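Local coordinates for protein beta 1-3 glucanase (Clostridium beijerinckii NCIMB 8052, PDB 5H4E) that probably hydrolyses beta-1,3-glucans, as expected of a glycoside hydrolase family 64 beta-1,3-glucanase domain, at residues Ala95-Tyr106 against Pro130-Met141; Thr152-Tyr160 against Asp204-Gly212. All coordinates share one frame; numbering follows the deposited sequence.

Contact 1 of 2, residues Ala95-Tyr106 against Pro130-Met141; sequences ARMYISYGKPLY and PNTGIMFEWAEM
N131 meets the backbone of Y106 with both ends of its amide: OD1 accepts from Y106 N at 2.7 Å, in the carbonyl plane and on a lone pair, while ND2 donates to Y106 O at 3.1 Å. The pair of bonds fixes the amide's rotation at the start of the type II turn N131-I134. Beyond it the chains run as antiparallel strands, 95-101 beside 136-141, with hydrogen-bonded pairs A95-M141, M97-A139 and I99-E137. R96 and W138 point the same way from one face of this ladder. With its chain extended from CG to NE, R96 lays its guanidinium flat on the indole, the planes 13° apart, and NH1 sits 3.5 Å from W138 CZ2. That same NH1 donates to Y98 OH, and W138 NE1 points almost straight (175°) at E140 OE2, which should hold the indole from turning. Y98 CE1 comes 3.5 Å from W138 CE3, the rings oblique. Nearer the turn, L105 CD2 touches I134 CG2 and the F136 ring. E140 OE2, 4.1 Å from R96 NH2, lies off the guanidinium plane with no N-H aimed there; the charges probably attract only at a distance, and the indole face and Y98 hydroxyl hold the cation.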
loop_
_atom_site.group_PDB
_atom_site.type_symbol
_atom_site.label_atom_id
_atom_site.label_comp_id
_atom_site.label_asym_id
_atom_site.label_seq_id
_atom_site.Cartn_x
_atom_site.Cartn_y
_atom_site.Cartn_z
ATOM N N ALA A 95 1.689 5.983 -9.538
ATOM C CA ALA A 95 3.113 5.674 -9.690
ATOM C C ALA A 95 3.660 4.872 -8.518
ATOM O O ALA A 95 3.179 5.004 -7.381
ATOM C CB ALA A 95 3.920 6.971 -9.869
ATOM N N ARG A 96 4.642 4.019 -8.809
ATOM C CA ARG A 96 5.393 3.303 -7.787
ATOM C C ARG A 96 6.892 3.469 -8.022
ATOM O O ARG A 96 7.378 3.269 -9.139
ATOM C CB ARG A 96 5.047 1.820 -7.790
ATOM C CG ARG A 96 3.617 1.518 -7.431
ATOM C CD ARG A 96 3.395 0.033 -7.505
ATOM N NE ARG A 96 2.115 -0.338 -6.945
ATOM C CZ ARG A 96 1.751 -1.587 -6.681
ATOM N NH1 ARG A 96 2.585 -2.590 -6.918
ATOM N NH2 ARG A 96 0.555 -1.827 -6.162
ATOM N N MET A 97 7.622 3.833 -6.972
ATOM C CA MET A 97 9.076 3.817 -7.035
ATOM C C MET A 97 9.579 2.567 -6.340
ATOM O O MET A 97 9.621 2.524 -5.116
ATOM C CB MET A 97 9.685 5.062 -6.378
ATOM C CG MET A 97 11.210 5.107 -6.457
ATOM S SD MET A 97 11.797 6.732 -5.911
ATOM C CE MET A 97 13.520 6.690 -6.386
ATOM N N TYR A 98 9.944 1.547 -7.114
ATOM C CA TYR A 98 10.496 0.320 -6.543
ATOM C C TYR A 98 11.961 0.540 -6.202
ATOM O O TYR A 98 12.713 1.049 -7.022
ATOM C CB TYR A 98 10.389 -0.864 -7.526
ATOM C CG TYR A 98 8.988 -1.362 -7.792
ATOM C CD1 TYR A 98 8.405 -2.320 -6.972
ATOM C CD2 TYR A 98 8.267 -0.908 -8.890
ATOM C CE1 TYR A 98 7.136 -2.792 -7.219
ATOM C CE2 TYR A 98 6.990 -1.370 -9.144
ATOM C CZ TYR A 98 6.433 -2.320 -8.304
ATOM O OH TYR A 98 5.164 -2.795 -8.544
ATOM N N ILE A 99 12.360 0.148 -4.998
ATOM C CA ILE A 99 13.743 0.259 -4.576
ATOM C C ILE A 99 14.175 -1.101 -4.047
ATOM O O ILE A 99 13.633 -1.574 -3.047
ATOM C CB ILE A 99 13.932 1.352 -3.505
ATOM C CG1 ILE A 99 13.485 2.709 -4.071
ATOM C CG2 ILE A 99 15.414 1.424 -3.055
ATOM C CD1 ILE A 99 13.412 3.811 -3.042
ATOM N N SER A 100 15.126 -1.740 -4.729
ATOM C CA SER A 100 15.553 -3.084 -4.340
ATOM C C SER A 100 17.023 -3.101 -3.948
ATOM O O SER A 100 17.793 -2.220 -4.330
ATOM C CB SER A 100 15.294 -4.095 -5.461
ATOM O OG SER A 100 15.987 -3.740 -6.646
ATOM N N TYR A 101 17.387 -4.099 -3.153
ATOM C CA TYR A 101 18.747 -4.260 -2.665
ATOM C C TYR A 101 19.405 -5.448 -3.375
ATOM O O TYR A 101 18.747 -6.470 -3.611
ATOM C CB TYR A 101 18.738 -4.498 -1.152
ATOM C CG TYR A 101 18.320 -3.340 -0.264
ATOM C CD1 TYR A 101 18.318 -2.020 -0.722
ATOM C CD2 TYR A 101 17.974 -3.572 1.066
ATOM C CE1 TYR A 101 17.958 -0.974 0.126
ATOM C CE2 TYR A 101 17.616 -2.549 1.909
ATOM C CZ TYR A 101 17.614 -1.256 1.447
ATOM O OH TYR A 101 17.250 -0.257 2.327
ATOM N N GLY A 102 20.689 -5.331 -3.708
ATOM C CA GLY A 102 21.442 -6.465 -4.229
ATOM C C GLY A 102 21.301 -6.698 -5.722
ATOM O O GLY A 102 22.285 -6.938 -6.421
ATOM N N LYS A 103 20.069 -6.645 -6.214
ATOM C CA LYS A 103 19.806 -6.785 -7.638
ATOM C C LYS A 103 18.508 -6.073 -7.967
ATOM O O LYS A 103 17.692 -5.823 -7.074
ATOM C CB LYS A 103 19.734 -8.264 -8.050
ATOM C CG LYS A 103 18.780 -9.082 -7.212
ATOM C CD LYS A 103 18.190 -10.248 -8.005
ATOM C CE LYS A 103 19.189 -11.346 -8.276
ATOM N NZ LYS A 103 18.595 -12.448 -9.107
ATOM N N PRO A 104 18.314 -5.711 -9.241
ATOM C CA PRO A 104 17.050 -5.076 -9.603
ATOM C C PRO A 104 15.918 -6.091 -9.632
ATOM O O PRO A 104 16.156 -7.297 -9.682
ATOM C CB PRO A 104 17.329 -4.522 -11.006
ATOM C CG PRO A 104 18.354 -5.454 -11.548
ATOM C CD PRO A 104 19.241 -5.774 -10.386
ATOM N N LEU A 105 14.691 -5.595 -9.618
ATOM C CA LEU A 105 13.525 -6.459 -9.733
ATOM C C LEU A 105 13.352 -6.892 -11.179
ATOM O O LEU A 105 13.858 -6.236 -12.100
ATOM C CB LEU A 105 12.274 -5.736 -9.230
ATOM C CG LEU A 105 12.331 -5.356 -7.748
ATOM C CD1 LEU A 105 11.062 -4.655 -7.321
ATOM C CD2 LEU A 105 12.526 -6.631 -6.949
ATOM N N TYR A 106 12.669 -8.014 -11.373
ATOM C CA TYR A 106 12.319 -8.480 -12.712
ATOM C C TYR A 106 10.882 -8.094 -13.053
ATOM O O TYR A 106 9.933 -8.741 -12.594
ATOM C CB TYR A 106 12.472 -9.992 -12.823
ATOM C CG TYR A 106 13.847 -10.527 -12.533
ATOM C CD1 TYR A 106 14.821 -10.594 -13.527
ATOM C CD2 TYR A 106 14.168 -11.000 -11.270
ATOM C CE1 TYR A 106 16.080 -11.096 -13.263
ATOM C CE2 TYR A 106 15.424 -11.507 -10.993
ATOM C CZ TYR A 106 16.376 -11.560 -11.996
ATOM O OH TYR A 106 17.620 -12.067 -11.712
ATOM N N PRO A 130 9.819 -14.544 -10.420
ATOM C CA PRO A 130 11.255 -14.256 -10.561
ATOM C C PRO A 130 11.825 -13.401 -9.431
ATOM O O PRO A 130 13.043 -13.351 -9.247
ATOM C CB PRO A 130 11.329 -13.489 -11.888
ATOM C CG PRO A 130 9.976 -12.909 -12.063
ATOM C CD PRO A 130 9.035 -13.937 -11.510
ATOM N N ASN A 131 10.946 -12.746 -8.680
ATOM C CA ASN A 131 11.368 -11.824 -7.634
ATOM C C ASN A 131 11.355 -12.426 -6.231
ATOM O O ASN A 131 11.616 -11.726 -5.254
ATOM C CB ASN A 131 10.479 -10.581 -7.657
ATOM C CG ASN A 131 10.560 -9.841 -8.975
ATOM O OD1 ASN A 131 11.527 -9.129 -9.235
ATOM N ND2 ASN A 131 9.547 -10.007 -9.812
ATOM N N THR A 132 11.057 -13.717 -6.130
ATOM C CA THR A 132 11.046 -14.385 -4.832
ATOM C C THR A 132 12.372 -14.200 -4.097
ATOM O O THR A 132 13.446 -14.395 -4.663
ATOM C CB THR A 132 10.742 -15.902 -4.968
ATOM O OG1 THR A 132 11.617 -16.487 -5.935
ATOM C CG2 THR A 132 9.310 -16.106 -5.413
ATOM N N GLY A 133 12.299 -13.790 -2.838
ATOM C CA GLY A 133 13.501 -13.633 -2.046
ATOM C C GLY A 133 14.245 -12.308 -2.160
ATOM O O GLY A 133 15.161 -12.052 -1.369
ATOM N N ILE A 134 13.893 -11.465 -3.128
ATOM C CA ILE A 134 14.630 -10.209 -3.305
ATOM C C ILE A 134 14.187 -9.150 -2.286
ATOM O O ILE A 134 12.989 -9.002 -2.009
ATOM C CB ILE A 134 14.471 -9.651 -4.726
ATOM C CG1 ILE A 134 14.942 -10.679 -5.766
ATOM C CG2 ILE A 134 15.252 -8.359 -4.886
ATOM C CD1 ILE A 134 14.713 -10.236 -7.203
ATOM N N MET A 135 15.155 -8.457 -1.698
ATOM C CA MET A 135 14.863 -7.363 -0.770
ATOM C C MET A 135 14.370 -6.177 -1.561
ATOM O O MET A 135 15.117 -5.610 -2.362
ATOM C CB MET A 135 16.098 -6.974 0.040
ATOM C CG MET A 135 16.744 -8.131 0.825
ATOM S SD MET A 135 15.729 -8.793 2.164
ATOM C CE MET A 135 14.971 -10.178 1.338
ATOM N N PHE A 136 13.105 -5.814 -1.377
ATOM C CA PHE A 136 12.575 -4.628 -2.055
ATOM C C PHE A 136 11.404 -4.034 -1.288
ATOM O O PHE A 136 10.731 -4.731 -0.521
ATOM C CB PHE A 136 12.133 -4.968 -3.490
ATOM C CG PHE A 136 10.868 -5.790 -3.566
ATOM C CD1 PHE A 136 9.625 -5.180 -3.616
ATOM C CD2 PHE A 136 10.927 -7.180 -3.602
ATOM C CE1 PHE A 136 8.463 -5.928 -3.678
ATOM C CE2 PHE A 136 9.768 -7.936 -3.672
ATOM C CZ PHE A 136 8.533 -7.311 -3.707
ATOM N N GLU A 137 11.190 -2.738 -1.501
ATOM C CA GLU A 137 9.976 -2.037 -1.096
ATOM C C GLU A 137 9.581 -1.135 -2.262
ATOM O O GLU A 137 10.346 -1.009 -3.231
ATOM C CB GLU A 137 10.199 -1.206 0.179
ATOM C CG GLU A 137 10.686 -2.010 1.366
ATOM C CD GLU A 137 9.572 -2.790 2.070
ATOM O OE1 GLU A 137 8.446 -2.902 1.527
ATOM O OE2 GLU A 137 9.832 -3.294 3.179
ATOM N N TRP A 138 8.398 -0.527 -2.197
ATOM C CA TRP A 138 8.098 0.581 -3.109
ATOM C C TRP A 138 7.404 1.737 -2.381
ATOM O O TRP A 138 6.695 1.540 -1.393
ATOM C CB TRP A 138 7.252 0.107 -4.321
ATOM C CG TRP A 138 5.810 -0.275 -4.034
ATOM C CD1 TRP A 138 4.746 0.573 -3.916
ATOM C CD2 TRP A 138 5.279 -1.599 -3.890
ATOM N NE1 TRP A 138 3.595 -0.135 -3.685
ATOM C CE2 TRP A 138 3.893 -1.471 -3.657
ATOM C CE3 TRP A 138 5.840 -2.876 -3.926
ATOM C CZ2 TRP A 138 3.056 -2.573 -3.459
ATOM C CZ3 TRP A 138 5.006 -3.975 -3.724
ATOM C CH2 TRP A 138 3.630 -3.813 -3.489
ATOM N N ALA A 139 7.676 2.951 -2.851
ATOM C CA ALA A 139 6.912 4.134 -2.453
ATOM C C ALA A 139 5.784 4.325 -3.455
ATOM O O ALA A 139 5.969 4.090 -4.661
ATOM C CB ALA A 139 7.810 5.364 -2.406
ATOM N N GLU A 140 4.604 4.717 -2.980
ATOM C CA GLU A 140 3.489 5.018 -3.883
ATOM C C GLU A 140 3.324 6.531 -3.980
ATOM O O GLU A 140 3.485 7.225 -2.984
ATOM C CB GLU A 140 2.197 4.358 -3.387
ATOM C CG GLU A 140 2.315 2.832 -3.360
ATOM C CD GLU A 140 1.110 2.134 -2.771
ATOM O OE1 GLU A 140 0.435 2.719 -1.901
ATOM O OE2 GLU A 140 0.861 0.976 -3.162
ATOM N N MET A 141 3.031 7.055 -5.169
ATOM C CA MET A 141 2.873 8.508 -5.273
ATOM C C MET A 141 2.032 8.928 -6.461
ATOM O O MET A 141 1.893 8.193 -7.438
ATOM C CB MET A 141 4.234 9.197 -5.354
ATOM C CG MET A 141 4.823 9.216 -6.728
ATOM S SD MET A 141 6.586 8.915 -6.608
ATOM C CE MET A 141 6.492 7.163 -6.310
HETATM O O HOH W 1 17.945 -8.807 -2.474
#

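Contact 2 of 2, residues Thr152-Tyr160 against Asp204-Gly212; sequences TTRVDQFCY and DRIYAPASG
F158 and I206 form the hydrogen-bonded pair of a very short antiparallel ladder: I206 N reaches F158 O at 2.7 Å and F158 N reaches I206 O at 2.9 Å. Their side chains leave on the same face and meet lightly, F158 CD2 to I206 CD1 at 4.3 Å, with F333 of helix 332-339 against I206. Q157 pairs with Y207 on the other face, and the tight polar contact there is between Q157 and R205. R205 NH2 donates to Q157 OE1 at 2.8 Å, the oxygen lying at the edge of the guanidinium, near its plane, while the amide plane is turned 36° from it. R205, bent at chi3 (65°), also grips D204 OD2 side-on through NE and NH1, both from above the same face of the carboxylate. These bonds, with a further one from NH1 to I134 O, should hold the guanidinium in a set orientation within the buried part of the contact. Toward the partly exposed end the hold is looser. A208 N still bonds to D156 O at 3.0 Å, but S211 OG approaches that oxygen only weakly, at 3.4 Å. Two residues of each segment, Q157 and F158 with I206 and Y207, make up the ladder, and A208-S211 then turns away as a type I turn: a separate, minimal two-stranded antiparallel ladder joining two loop segments.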
loop_
_atom_site.group_PDB
_atom_site.type_symbol
_atom_site.label_atom_id
_atom_site.label_comp_id
_atom_site.label_asym_id
_atom_site.label_seq_id
_atom_site.Cartn_x
_atom_site.Cartn_y
_atom_site.Cartn_z
ATOM N N THR A 152 4.922 5.384 2.102
ATOM C CA THR A 152 5.369 4.005 2.284
ATOM C C THR A 152 4.135 3.121 2.385
ATOM O O THR A 152 3.029 3.610 2.654
ATOM C CB THR A 152 6.205 3.820 3.555
ATOM O OG1 THR A 152 5.381 4.019 4.716
ATOM C CG2 THR A 152 7.377 4.784 3.596
ATOM N N THR A 153 4.294 1.815 2.208
ATOM C CA THR A 153 3.132 0.962 2.359
ATOM C C THR A 153 3.487 -0.394 2.948
ATOM O O THR A 153 4.440 -1.038 2.503
ATOM C CB THR A 153 2.407 0.763 1.006
ATOM O OG1 THR A 153 1.338 -0.170 1.173
ATOM C CG2 THR A 153 3.364 0.254 -0.080
ATOM N N ARG A 154 2.730 -0.813 3.959
ATOM C CA ARG A 154 2.853 -2.175 4.471
ATOM C C ARG A 154 1.604 -2.967 4.133
ATOM O O ARG A 154 1.260 -3.917 4.821
ATOM C CB ARG A 154 3.089 -2.187 5.988
ATOM C CG ARG A 154 4.561 -2.219 6.375
ATOM C CD ARG A 154 5.273 -0.961 5.895
ATOM N NE ARG A 154 6.728 -1.060 6.009
ATOM C CZ ARG A 154 7.519 -1.621 5.101
ATOM N NH1 ARG A 154 7.001 -2.148 3.989
ATOM N NH2 ARG A 154 8.831 -1.650 5.297
ATOM N N VAL A 155 0.926 -2.589 3.059
ATOM C CA VAL A 155 -0.326 -3.247 2.707
ATOM C C VAL A 155 -0.079 -4.687 2.253
ATOM O O VAL A 155 -0.876 -5.571 2.540
ATOM C CB VAL A 155 -1.070 -2.441 1.625
ATOM C CG1 VAL A 155 -2.237 -3.235 1.053
ATOM C CG2 VAL A 155 -1.562 -1.131 2.235
ATOM N N ASP A 156 1.046 -4.923 1.585
ATOM C CA ASP A 156 1.384 -6.265 1.105
ATOM C C ASP A 156 2.437 -6.969 1.961
ATOM O O ASP A 156 2.416 -8.195 2.101
ATOM C CB ASP A 156 1.891 -6.205 -0.345
ATOM C CG ASP A 156 0.769 -6.056 -1.358
ATOM O OD1 ASP A 156 -0.402 -6.114 -0.967
ATOM O OD2 ASP A 156 1.061 -5.899 -2.559
ATOM N N GLN A 157 3.360 -6.201 2.534
ATOM C CA GLN A 157 4.529 -6.791 3.179
ATOM C C GLN A 157 5.292 -5.827 4.089
ATOM O O GLN A 157 5.119 -4.601 4.010
ATOM C CB GLN A 157 5.499 -7.316 2.108
ATOM C CG GLN A 157 5.990 -6.185 1.234
ATOM C CD GLN A 157 7.257 -6.512 0.456
ATOM O OE1 GLN A 157 7.404 -7.605 -0.089
ATOM N NE2 GLN A 157 8.172 -5.553 0.397
ATOM N N PHE A 158 6.135 -6.401 4.944
ATOM C CA PHE A 158 7.294 -5.710 5.490
ATOM C C PHE A 158 8.560 -6.460 5.110
ATOM O O PHE A 158 8.740 -7.623 5.514
ATOM C CB PHE A 158 7.235 -5.591 7.005
ATOM C CG PHE A 158 8.502 -5.039 7.602
ATOM C CD1 PHE A 158 8.684 -3.672 7.722
ATOM C CD2 PHE A 158 9.520 -5.881 8.012
ATOM C CE1 PHE A 158 9.866 -3.156 8.245
ATOM C CE2 PHE A 158 10.698 -5.381 8.537
ATOM C CZ PHE A 158 10.880 -4.017 8.646
ATOM N N CYS A 159 9.448 -5.798 4.379
ATOM C CA CYS A 159 10.731 -6.398 4.008
ATOM C C CYS A 159 11.903 -5.696 4.701
ATOM O O CYS A 159 12.668 -6.334 5.405
ATOM C CB CYS A 159 10.927 -6.374 2.487
ATOM S SG CYS A 159 12.513 -7.073 1.978
ATOM N N TYR A 160 12.051 -4.385 4.494
ATOM C CA TYR A 160 13.089 -3.636 5.194
ATOM C C TYR A 160 12.540 -2.288 5.644
ATOM O O TYR A 160 11.594 -1.782 5.045
ATOM C CB TYR A 160 14.348 -3.463 4.312
ATOM C CG TYR A 160 14.198 -2.684 3.013
ATOM C CD1 TYR A 160 14.087 -1.296 3.021
ATOM C CD2 TYR A 160 14.217 -3.337 1.777
ATOM C CE1 TYR A 160 13.968 -0.574 1.836
ATOM C CE2 TYR A 160 14.107 -2.623 0.574
ATOM C CZ TYR A 160 13.983 -1.238 0.618
ATOM O OH TYR A 160 13.879 -0.511 -0.547
ATOM N N ASP A 204 12.741 -13.511 4.567
ATOM C CA ASP A 204 12.945 -12.382 3.658
ATOM C C ASP A 204 11.961 -11.225 3.873
ATOM O O ASP A 204 12.324 -10.061 3.679
ATOM C CB ASP A 204 12.877 -12.848 2.191
ATOM C CG ASP A 204 11.544 -13.477 1.827
ATOM O OD1 ASP A 204 10.864 -14.022 2.721
ATOM O OD2 ASP A 204 11.184 -13.432 0.634
ATOM N N ARG A 205 10.727 -11.538 4.270
ATOM C CA ARG A 205 9.725 -10.500 4.526
ATOM C C ARG A 205 8.612 -11.033 5.423
ATOM O O ARG A 205 8.465 -12.244 5.599
ATOM C CB ARG A 205 9.133 -9.977 3.207
ATOM C CG ARG A 205 8.122 -10.925 2.534
ATOM C CD ARG A 205 8.057 -10.729 1.025
ATOM N NE ARG A 205 9.334 -11.107 0.426
ATOM C CZ ARG A 205 10.144 -10.286 -0.231
ATOM N NH1 ARG A 205 11.297 -10.754 -0.696
ATOM N NH2 ARG A 205 9.802 -9.017 -0.443
ATOM N N ILE A 206 7.821 -10.131 5.989
ATOM C CA ILE A 206 6.585 -10.537 6.652
ATOM C C ILE A 206 5.404 -10.232 5.739
ATOM O O ILE A 206 5.206 -9.086 5.321
ATOM C CB ILE A 206 6.377 -9.818 7.997
ATOM C CG1 ILE A 206 7.591 -10.024 8.907
ATOM C CG2 ILE A 206 5.089 -10.327 8.680
ATOM C CD1 ILE A 206 7.602 -9.099 10.133
ATOM N N TYR A 207 4.620 -11.255 5.423
ATOM C CA TYR A 207 3.475 -11.077 4.545
ATOM C C TYR A 207 2.317 -10.462 5.287
ATOM O O TYR A 207 2.037 -10.822 6.423
ATOM C CB TYR A 207 3.052 -12.420 3.928
ATOM C CG TYR A 207 4.111 -12.928 2.982
ATOM C CD1 TYR A 207 4.186 -12.441 1.688
ATOM C CD2 TYR A 207 5.061 -13.864 3.397
ATOM C CE1 TYR A 207 5.164 -12.867 0.818
ATOM C CE2 TYR A 207 6.060 -14.292 2.528
ATOM C CZ TYR A 207 6.097 -13.799 1.241
ATOM O OH TYR A 207 7.074 -14.219 0.365
ATOM N N ALA A 208 1.651 -9.512 4.649
ATOM C CA ALA A 208 0.347 -9.107 5.131
ATOM C C ALA A 208 -0.575 -10.329 5.128
ATOM O O ALA A 208 -0.323 -11.310 4.400
ATOM C CB ALA A 208 -0.206 -7.971 4.268
ATOM N N PRO A 209 -1.632 -10.305 5.964
ATOM C CA PRO A 209 -2.461 -11.499 6.200
ATOM C C PRO A 209 -2.934 -12.238 4.942
ATOM O O PRO A 209 -2.785 -13.459 4.858
ATOM C CB PRO A 209 -3.658 -10.934 6.964
ATOM C CG PRO A 209 -3.052 -9.837 7.798
ATOM C CD PRO A 209 -2.015 -9.196 6.862
ATOM N N ALA A 210 -3.507 -11.521 3.988
ATOM C CA ALA A 210 -4.035 -12.185 2.810
ATOM C C ALA A 210 -3.228 -11.813 1.580
ATOM O O ALA A 210 -3.755 -11.781 0.472
ATOM C CB ALA A 210 -5.494 -11.846 2.617
ATOM N N SER A 211 -1.943 -11.529 1.773
ATOM C CA SER A 211 -1.079 -11.205 0.642
ATOM C C SER A 211 0.030 -12.232 0.508
ATOM O O SER A 211 0.517 -12.754 1.515
ATOM C CB SER A 211 -0.478 -9.800 0.793
ATOM O OG SER A 211 0.433 -9.521 -0.265
ATOM N N GLY A 212 0.421 -12.528 -0.733
ATOM C CA GLY A 212 1.555 -13.402 -0.987
ATOM C C GLY A 212 1.378 -14.770 -0.369
ATOM O O GLY A 212 0.380 -15.440 -0.632
#

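In the fold
Both contacts are largely buried, but they hold different elements. Contact 1 joins neighbouring long strands of the large antiparallel sheet and the turn beside them; contact 2 ties two loop segments through a minimal ladder of its own, with its partly exposed margin at D156 and S211. Contact 1 combines a long backbone ladder with aromatic and apolar packing, whereas contact 2 adds a buried arginine-centred polar cluster to its few backbone bonds. Their centres are about 12 Å apart and they touch: Y160 OH bonds to I99 O, and R205 packs on F136. E137 turns its carboxylate from the strand of contact 1 to R154, Q157, C159 and Y160, so the loop 152-160 is fastened directly onto the sheet.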